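Long-range contact in carbon dioxide concentrating mechanism protein CcmK (PDB 4OX6), which probably forms hexameric tiles of the protein shell that encloses the carboxysome, the carbon-fixing bacterial microcompartment of cyanobacteria: residues A58-G63 against F104-G109. Sequence-based numbering, arbitrary orientation.
Sequences AVNIRG and FPIGFG
R62, near the end of strand 56-63, reaches out from the sheet and donates a hydrogen bond from NH1 to the backbone carbonyl O of I106, 2.9 Å away, with an N-H...O angle of 154°. The oxygen lies at the edge of the guanidinium, near its plane, whereas NH1 stands above the carbonyl plane of I106, about 40° out of it. The arginine gets there by a folded path: after CG, set beside the backbone N, a bend at chi2 sets R62 CD 3.5 Å from the same I106 O, and a second bend at chi3 turns the guanidinium toward that oxygen. The aliphatic root of this side chain carries the ring of F108: R62 CB comes obliquely to within 3.4 Å of F108 CZ, and F108 CE2 lies over one guanidinium face, the two planes 33° apart. Two residues back, the amide of N60 meets the branched side of I106, N60 CG lying 4.0 Å from I106 CG2, the side chains crossing at about a right angle. The polar ends of N60 are held by S22 (OD1) and S48 (ND2), and S48 also binds P105 O, tying the start of the loop to the sheet. The guanidinium is gripped further by Q18 O at NH2, A19 O at NE and a salt bridge from NH1 to E101. Replacing R62 by alanine would probably leave E101 without its charge partner, deprive I106 O of this donor and open a gap alongside the F108 ring, where CG and the guanidinium now pack. The contact thus lays the loop after helix 98-103 on a face of the BMC-domain sheet, while the side chains of V59 and I61 pack on helix 28-39; a buried arginine, its charge probably balanced by E101, joins the strand, the N-terminal segment and the loop 104-109.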
loop_
_atom_site.group_PDB
_atom_site.type_symbol
_atom_site.label_atom_id
_atom_site.label_comp_id
_atom_site.label_asym_id
_atom_site.label_seq_id
_atom_site.Cartn_x
_atom_site.Cartn_y
_atom_site.Cartn_z
ATOM N N ALA A 58 -2.478 13.441 -3.969
ATOM C CA ALA A 58 -2.259 14.575 -4.857
ATOM C C ALA A 58 -3.497 14.819 -5.679
ATOM O O ALA A 58 -4.180 13.885 -6.111
ATOM C CB ALA A 58 -1.065 14.324 -5.763
ATOM N N VAL A 59 -3.809 16.089 -5.925
ATOM C CA VAL A 59 -4.903 16.476 -6.837
ATOM C C VAL A 59 -4.276 17.151 -8.053
ATOM O O VAL A 59 -3.340 17.939 -7.918
ATOM C CB VAL A 59 -5.934 17.408 -6.160
ATOM C CG1 VAL A 59 -5.365 18.711 -5.626
ATOM C CG2 VAL A 59 -7.122 17.682 -7.102
ATOM N N ASN A 60 -4.812 16.856 -9.218
ATOM C CA ASN A 60 -4.303 17.342 -10.508
ATOM C C ASN A 60 -5.361 18.177 -11.180
ATOM O O ASN A 60 -6.545 17.769 -11.305
ATOM C CB ASN A 60 -3.966 16.136 -11.364
ATOM C CG ASN A 60 -2.920 15.266 -10.694
ATOM O OD1 ASN A 60 -1.851 15.758 -10.335
ATOM N ND2 ASN A 60 -3.234 13.993 -10.507
ATOM N N ILE A 61 -4.992 19.402 -11.543
ATOM C CA ILE A 61 -5.868 20.343 -12.221
ATOM C C ILE A 61 -5.269 20.748 -13.568
ATOM O O ILE A 61 -4.028 20.767 -13.768
ATOM C CB ILE A 61 -6.161 21.561 -11.345
ATOM C CG1 ILE A 61 -4.926 22.436 -11.097
ATOM C CG2 ILE A 61 -6.829 21.157 -10.040
ATOM C CD1 ILE A 61 -5.278 23.805 -10.501
ATOM N N ARG A 62 -6.143 21.166 -14.469
ATOM C CA ARG A 62 -5.729 21.637 -15.787
ATOM C C ARG A 62 -6.392 22.961 -16.108
ATOM O O ARG A 62 -7.550 23.174 -15.770
ATOM C CB ARG A 62 -6.093 20.659 -16.895
ATOM C CG ARG A 62 -5.586 19.243 -16.731
ATOM C CD ARG A 62 -4.042 19.095 -16.731
ATOM N NE ARG A 62 -3.391 19.471 -17.971
ATOM C CZ ARG A 62 -3.292 18.701 -19.040
ATOM N NH1 ARG A 62 -3.679 17.461 -19.031
ATOM N NH2 ARG A 62 -2.673 19.162 -20.118
ATOM N N GLY A 63 -5.673 23.836 -16.798
ATOM C CA GLY A 63 -6.239 25.088 -17.271
ATOM C C GLY A 63 -5.143 25.928 -17.881
ATOM O O GLY A 63 -3.984 25.459 -17.960
ATOM N N PHE A 104 1.022 9.459 -17.395
ATOM C CA PHE A 104 0.529 9.793 -16.055
ATOM C C PHE A 104 -0.944 10.134 -16.135
ATOM O O PHE A 104 -1.400 10.709 -17.122
ATOM C CB PHE A 104 1.303 10.966 -15.525
ATOM C CG PHE A 104 2.740 10.661 -15.183
ATOM C CD1 PHE A 104 3.100 10.178 -13.969
ATOM C CD2 PHE A 104 3.737 10.869 -16.087
ATOM C CE1 PHE A 104 4.439 9.887 -13.638
ATOM C CE2 PHE A 104 5.072 10.597 -15.780
ATOM C CZ PHE A 104 5.422 10.129 -14.548
ATOM N N PRO A 105 -1.678 9.810 -15.052
ATOM C CA PRO A 105 -3.117 10.039 -15.097
ATOM C C PRO A 105 -3.444 11.490 -14.836
ATOM O O PRO A 105 -4.000 11.779 -13.728
ATOM C CB PRO A 105 -3.599 9.100 -13.977
ATOM C CG PRO A 105 -2.471 9.103 -12.969
ATOM C CD PRO A 105 -1.247 9.114 -13.836
ATOM N N ILE A 106 -3.272 12.356 -15.835
ATOM C CA ILE A 106 -3.472 13.782 -15.698
ATOM C C ILE A 106 -4.277 14.368 -16.855
ATOM O O ILE A 106 -4.419 15.588 -16.944
ATOM C CB ILE A 106 -2.137 14.595 -15.553
ATOM C CG1 ILE A 106 -1.256 14.404 -16.794
ATOM C CG2 ILE A 106 -1.463 14.170 -14.285
ATOM C CD1 ILE A 106 -0.128 15.393 -16.926
ATOM N N GLY A 107 -4.812 13.499 -17.721
ATOM C CA GLY A 107 -5.656 13.924 -18.828
ATOM C C GLY A 107 -7.087 14.189 -18.429
ATOM O O GLY A 107 -7.494 13.867 -17.336
ATOM N N PHE A 108 -7.863 14.722 -19.369
ATOM C CA PHE A 108 -9.285 14.957 -19.207
ATOM C C PHE A 108 -10.107 13.688 -19.491
ATOM O O PHE A 108 -10.140 13.219 -20.630
ATOM C CB PHE A 108 -9.744 16.061 -20.178
ATOM C CG PHE A 108 -9.209 17.413 -19.872
ATOM C CD1 PHE A 108 -9.873 18.283 -19.060
ATOM C CD2 PHE A 108 -8.047 17.848 -20.480
ATOM C CE1 PHE A 108 -9.389 19.558 -18.832
ATOM C CE2 PHE A 108 -7.563 19.102 -20.232
ATOM C CZ PHE A 108 -8.255 19.951 -19.392
ATOM N N GLY A 109 -10.769 13.145 -18.484
ATOM C CA GLY A 109 -11.603 11.966 -18.661
ATOM C C GLY A 109 -13.054 12.338 -18.958
ATOM O O GLY A 109 -13.457 13.486 -18.816
#